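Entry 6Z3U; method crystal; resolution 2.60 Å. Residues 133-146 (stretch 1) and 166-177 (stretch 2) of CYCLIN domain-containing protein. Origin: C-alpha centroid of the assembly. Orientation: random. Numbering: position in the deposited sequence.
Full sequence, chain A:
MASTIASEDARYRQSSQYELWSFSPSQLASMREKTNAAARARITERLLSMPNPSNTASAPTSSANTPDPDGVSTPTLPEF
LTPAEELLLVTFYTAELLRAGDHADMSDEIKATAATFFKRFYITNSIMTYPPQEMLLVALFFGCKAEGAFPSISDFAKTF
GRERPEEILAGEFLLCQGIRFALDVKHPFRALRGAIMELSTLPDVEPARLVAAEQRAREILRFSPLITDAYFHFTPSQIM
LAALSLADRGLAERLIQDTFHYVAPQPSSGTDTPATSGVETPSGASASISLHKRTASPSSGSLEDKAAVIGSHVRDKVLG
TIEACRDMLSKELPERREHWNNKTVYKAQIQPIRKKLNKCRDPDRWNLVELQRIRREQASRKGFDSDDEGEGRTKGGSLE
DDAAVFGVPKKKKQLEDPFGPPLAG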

# COMPACT_ATOMS: atom_id res chain seq x y z
N GLN A 133 23.58 -5.29 -11.16
CA GLN A 133 23.88 -6.39 -10.26
C GLN A 133 23.51 -6.04 -8.82
O GLN A 133 23.11 -6.92 -8.05
N GLU A 134 23.64 -4.77 -8.45
CA GLU A 134 23.31 -4.31 -7.11
C GLU A 134 21.83 -3.94 -6.97
O GLU A 134 21.18 -4.34 -6.01
N MET A 135 21.30 -3.17 -7.93
CA MET A 135 19.89 -2.80 -7.88
C MET A 135 18.99 -4.03 -7.84
O MET A 135 17.85 -3.93 -7.37
N LEU A 136 19.47 -5.18 -8.31
CA LEU A 136 18.68 -6.41 -8.21
C LEU A 136 18.37 -6.73 -6.75
O LEU A 136 17.22 -7.01 -6.40
N LEU A 137 19.38 -6.69 -5.89
CA LEU A 137 19.16 -6.96 -4.47
C LEU A 137 18.33 -5.87 -3.82
O LEU A 137 17.50 -6.15 -2.95
N VAL A 138 18.54 -4.61 -4.22
CA VAL A 138 17.79 -3.51 -3.63
C VAL A 138 16.31 -3.65 -3.93
O VAL A 138 15.46 -3.41 -3.07
N ALA A 139 15.97 -4.04 -5.16
CA ALA A 139 14.56 -4.19 -5.53
C ALA A 139 13.88 -5.29 -4.72
O ALA A 139 12.68 -5.19 -4.43
N LEU A 140 14.62 -6.34 -4.36
CA LEU A 140 14.06 -7.38 -3.52
C LEU A 140 13.88 -6.89 -2.08
O LEU A 140 12.86 -7.17 -1.44
N PHE A 141 14.87 -6.17 -1.56
CA PHE A 141 14.78 -5.67 -0.19
C PHE A 141 13.67 -4.64 -0.05
O PHE A 141 12.88 -4.68 0.89
N PHE A 142 13.60 -3.69 -0.99
CA PHE A 142 12.55 -2.68 -0.94
C PHE A 142 11.19 -3.27 -1.29
O PHE A 142 10.16 -2.79 -0.82
N GLY A 143 11.17 -4.32 -2.12
CA GLY A 143 9.91 -4.99 -2.42
C GLY A 143 9.28 -5.61 -1.19
O GLY A 143 8.06 -5.60 -1.03
N CYS A 144 10.11 -6.18 -0.31
CA CYS A 144 9.60 -6.69 0.96
C CYS A 144 8.89 -5.58 1.74
O CYS A 144 7.73 -5.73 2.14
N LYS A 145 9.58 -4.46 1.95
CA LYS A 145 8.99 -3.36 2.71
C LYS A 145 7.68 -2.91 2.08
O LYS A 145 6.68 -2.70 2.78
N ALA A 146 7.67 -2.75 0.76
CA ALA A 146 6.46 -2.30 0.08
C ALA A 146 5.29 -3.25 0.28
O ALA A 146 4.14 -2.84 0.11
N GLU A 166 25.73 -2.82 4.09
CA GLU A 166 25.65 -1.43 3.65
C GLU A 166 25.65 -1.31 2.13
O GLU A 166 25.18 -0.30 1.61
N GLU A 167 26.17 -2.31 1.42
CA GLU A 167 26.17 -2.25 -0.04
C GLU A 167 24.75 -2.25 -0.59
O GLU A 167 24.51 -1.72 -1.68
N ILE A 168 23.80 -2.84 0.13
CA ILE A 168 22.41 -2.90 -0.32
C ILE A 168 21.65 -1.63 0.07
O ILE A 168 20.85 -1.12 -0.71
N LEU A 169 21.89 -1.11 1.28
CA LEU A 169 21.17 0.08 1.72
C LEU A 169 21.50 1.29 0.87
O LEU A 169 20.66 2.18 0.70
N ALA A 170 22.72 1.35 0.32
CA ALA A 170 23.14 2.52 -0.44
C ALA A 170 22.22 2.81 -1.61
O ALA A 170 22.16 3.96 -2.07
N GLY A 171 21.51 1.81 -2.12
CA GLY A 171 20.65 1.99 -3.27
C GLY A 171 19.18 2.10 -2.93
O GLY A 171 18.36 2.35 -3.81
N GLU A 172 18.83 1.90 -1.65
CA GLU A 172 17.43 1.89 -1.27
C GLU A 172 16.74 3.19 -1.63
O GLU A 172 15.74 3.20 -2.37
N PHE A 173 17.25 4.32 -1.13
CA PHE A 173 16.62 5.60 -1.42
C PHE A 173 16.73 5.94 -2.90
O PHE A 173 15.82 6.55 -3.47
N LEU A 174 17.84 5.57 -3.53
CA LEU A 174 17.98 5.77 -4.97
C LEU A 174 16.85 5.07 -5.72
O LEU A 174 16.22 5.66 -6.61
N LEU A 175 16.58 3.82 -5.37
CA LEU A 175 15.47 3.10 -6.00
C LEU A 175 14.15 3.81 -5.77
O LEU A 175 13.32 3.91 -6.67
N CYS A 176 13.94 4.32 -4.55
CA CYS A 176 12.68 4.98 -4.24
C CYS A 176 12.43 6.15 -5.19
O CYS A 176 11.31 6.32 -5.69
N GLN A 177 13.46 6.95 -5.45
CA GLN A 177 13.31 8.04 -6.41
C GLN A 177 13.07 7.50 -7.82
O GLN A 177 12.24 8.04 -8.56

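Val-138 sits at the centre of this contact. It points toward the second stretch with chi1 near 180° (t), and its two methyl groups reach different parts of it. CG1 of Val-138 lies 3.7 Å from CD2 of Leu-175, 3.7 Å from CA of Glu-172 and 3.5 Å from O of Gly-171. CG2 of Val-138 lies 3.4 Å from O of Ile-168 and 4.2 Å from CG2 of Ile-168. The backbones come close here: the CA atoms of Val-138 and Ile-168 are 5.7 Å apart.

Leu-175 packs into the helix of the first stretch from its own helix, which crosses at 80°. It points toward its partners with chi1 t and chi2 p. This places CD2 of Leu-175 3.8 Å from CA of Ala-139 and 3.6 Å from CB of Phe-142. CD2 of Leu-175 comes close to the helix backbone at Ala-139, whose CB is farther off, at 4.4 Å from that methyl.

Gly-171 provides a second close approach. It has no side chain. A CB modelled at Gly-171 in ideal geometry would point toward the first stretch and lie 2.5 Å from CE of Met-135, a clash. The methionine, m at chi1 and chi2, starts sideways, but its end comes nearer and fills this space. CE of Met-135 is 3.9 Å from CA of Gly-171. SD of Met-135 is 4.5 Å from CD2 of Leu-174, a looser apolar contact.

Ile-168 is held sideways, with chi1 m and chi2 t. CD1 of Ile-168 extends to 4.3 Å from CD1 of Leu-137, which points toward it with chi1 m and chi2 t. CG2 of Ile-168 also lies 4.3 Å from CB of Phe-141. One isoleucine therefore touches Leu-137, Val-138 and Phe-141.

Two phenylalanines carry the packing outward. Both point toward the second stretch with chi1 t. In Phe-141, CE2 is 4.0 Å from CD2 of Leu-169 and 3.6 Å from OE1 of Glu-172. Leu-169 has its CA-to-CB bond directed away, but its m, t conformation brings the end of the side chain nearer. In Phe-142, CD1 is 3.6 Å from CG of Glu-172, and CZ is 3.9 Å from SG of Cys-176. SG of Cys-176 lies 5.0 Å from the centroid of the Phe-142 ring, in an oblique sulfur-aromatic contact.

At the polar edge, Glu-172 extends with chi1 and chi2 both t, its aliphatic part lying against Phe-142. Its carboxylate meets Lys-145, which is m at chi1 and t from chi2 to chi4. NZ of Lys-145 donates a hydrogen bond to OE1 of Glu-172 at 2.4 Å. This is very short, and it forms part of a salt bridge that pairs two buried charges. Lys-145 NZ and Glu-172 OE2 also have hydrogen bonds elsewhere in the structure.

Near the start of the first stretch, Glu-134 meets Glu-167 without a polar bond between them. OE2 of Glu-134 is 4.0 Å from CB of Glu-167, and both carboxylate oxygens of Glu-134 are hydrogen-bonded elsewhere.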

# COMPACT_ATOMS: atom_id res chain seq x y z
CB GLN A 133 25.37 -6.74 -10.35
CG GLN A 133 25.75 -8.05 -9.68
CD GLN A 133 25.47 -9.25 -10.58
OE1 GLN A 133 25.91 -9.29 -11.73
NE2 GLN A 133 24.73 -10.22 -10.05
CB GLU A 134 24.19 -3.11 -6.73
CG GLU A 134 25.68 -3.41 -6.73
CD GLU A 134 26.07 -4.44 -5.68
OE1 GLU A 134 26.12 -5.64 -6.02
OE2 GLU A 134 26.30 -4.05 -4.52
CB MET A 135 19.53 -1.95 -9.10
CG MET A 135 20.22 -0.58 -9.14
SD MET A 135 19.82 0.49 -7.75
CE MET A 135 21.18 0.13 -6.65
CB LEU A 136 19.45 -7.56 -8.87
CG LEU A 136 18.81 -8.95 -8.87
CD1 LEU A 136 19.40 -9.77 -10.00
CD2 LEU A 136 19.00 -9.67 -7.55
CB LEU A 137 20.51 -7.11 -3.76
CG LEU A 137 21.17 -8.48 -3.88
CD1 LEU A 137 22.63 -8.42 -3.48
CD2 LEU A 137 20.42 -9.50 -3.04
CB VAL A 138 18.34 -2.16 -4.14
CG1 VAL A 138 17.52 -1.01 -3.59
CG2 VAL A 138 19.81 -2.01 -3.77
CB ALA A 139 14.44 -4.47 -7.02
CB LEU A 140 14.94 -8.62 -3.55
CG LEU A 140 14.75 -9.55 -4.76
CD1 LEU A 140 15.93 -10.50 -4.89
CD2 LEU A 140 13.47 -10.33 -4.63
CB PHE A 141 16.12 -5.08 0.25
CG PHE A 141 16.14 -4.60 1.67
CD1 PHE A 141 16.09 -5.50 2.72
CD2 PHE A 141 16.21 -3.25 1.95
CE1 PHE A 141 16.10 -5.06 4.02
CE2 PHE A 141 16.23 -2.80 3.26
CZ PHE A 141 16.18 -3.71 4.29
CB PHE A 142 12.90 -1.52 -1.87
CG PHE A 142 12.23 -0.23 -1.52
CD1 PHE A 142 12.49 0.39 -0.31
CD2 PHE A 142 11.35 0.37 -2.40
CE1 PHE A 142 11.88 1.58 0.02
CE2 PHE A 142 10.73 1.57 -2.07
CZ PHE A 142 11.00 2.17 -0.86
CB CYS A 144 10.75 -7.26 1.80
SG CYS A 144 11.44 -8.82 1.18
CB LYS A 145 9.99 -2.20 2.78
CG LYS A 145 11.27 -2.53 3.53
CD LYS A 145 12.17 -1.31 3.66
CE LYS A 145 13.26 -1.54 4.69
NZ LYS A 145 14.18 -0.36 4.81
CB ALA A 146 6.74 -2.12 -1.42
CB GLU A 166 26.81 -0.62 4.24
CG GLU A 166 28.19 -1.17 3.93
CD GLU A 166 28.80 -1.93 5.09
OE1 GLU A 166 30.02 -1.80 5.31
OE2 GLU A 166 28.05 -2.66 5.78
CB GLU A 167 26.97 -3.42 -0.61
CG GLU A 167 28.47 -3.28 -0.40
CD GLU A 167 29.24 -4.54 -0.76
OE1 GLU A 167 28.83 -5.64 -0.34
OE2 GLU A 167 30.27 -4.42 -1.46
CB ILE A 168 21.73 -4.16 0.25
CG1 ILE A 168 22.47 -5.42 -0.22
CG2 ILE A 168 20.27 -4.22 -0.17
CD1 ILE A 168 21.99 -6.70 0.42
CB LEU A 169 21.50 0.37 3.19
CG LEU A 169 21.14 -0.71 4.21
CD1 LEU A 169 21.60 -0.29 5.59
CD2 LEU A 169 19.64 -0.98 4.20
CB ALA A 170 24.57 2.33 -0.95
CB GLU A 172 17.29 1.61 0.23
CG GLU A 172 15.86 1.32 0.66
CD GLU A 172 15.69 1.20 2.17
OE1 GLU A 172 14.83 0.41 2.61
OE2 GLU A 172 16.42 1.90 2.91
CB PHE A 173 17.25 6.71 -0.57
CG PHE A 173 16.47 7.99 -0.59
CD1 PHE A 173 15.16 8.03 -0.14
CD2 PHE A 173 17.04 9.16 -1.06
CE1 PHE A 173 14.44 9.21 -0.15
CE2 PHE A 173 16.33 10.34 -1.08
CZ PHE A 173 15.02 10.37 -0.62
CB LEU A 174 19.34 5.27 -5.43
CG LEU A 174 19.70 5.55 -6.89
CD1 LEU A 174 19.86 7.05 -7.14
CD2 LEU A 174 20.97 4.80 -7.28
CB LEU A 175 15.41 1.67 -5.47
CG LEU A 175 14.23 0.81 -5.92
CD1 LEU A 175 14.32 0.50 -7.41
CD2 LEU A 175 14.14 -0.47 -5.11
CB CYS A 176 12.68 5.45 -2.79
SG CYS A 176 11.05 5.83 -2.12
CB GLN A 177 14.56 8.93 -6.41
CG GLN A 177 14.94 9.50 -5.05
CD GLN A 177 16.26 10.26 -5.09
OE1 GLN A 177 16.28 11.46 -5.36
NE2 GLN A 177 17.34 9.59 -4.71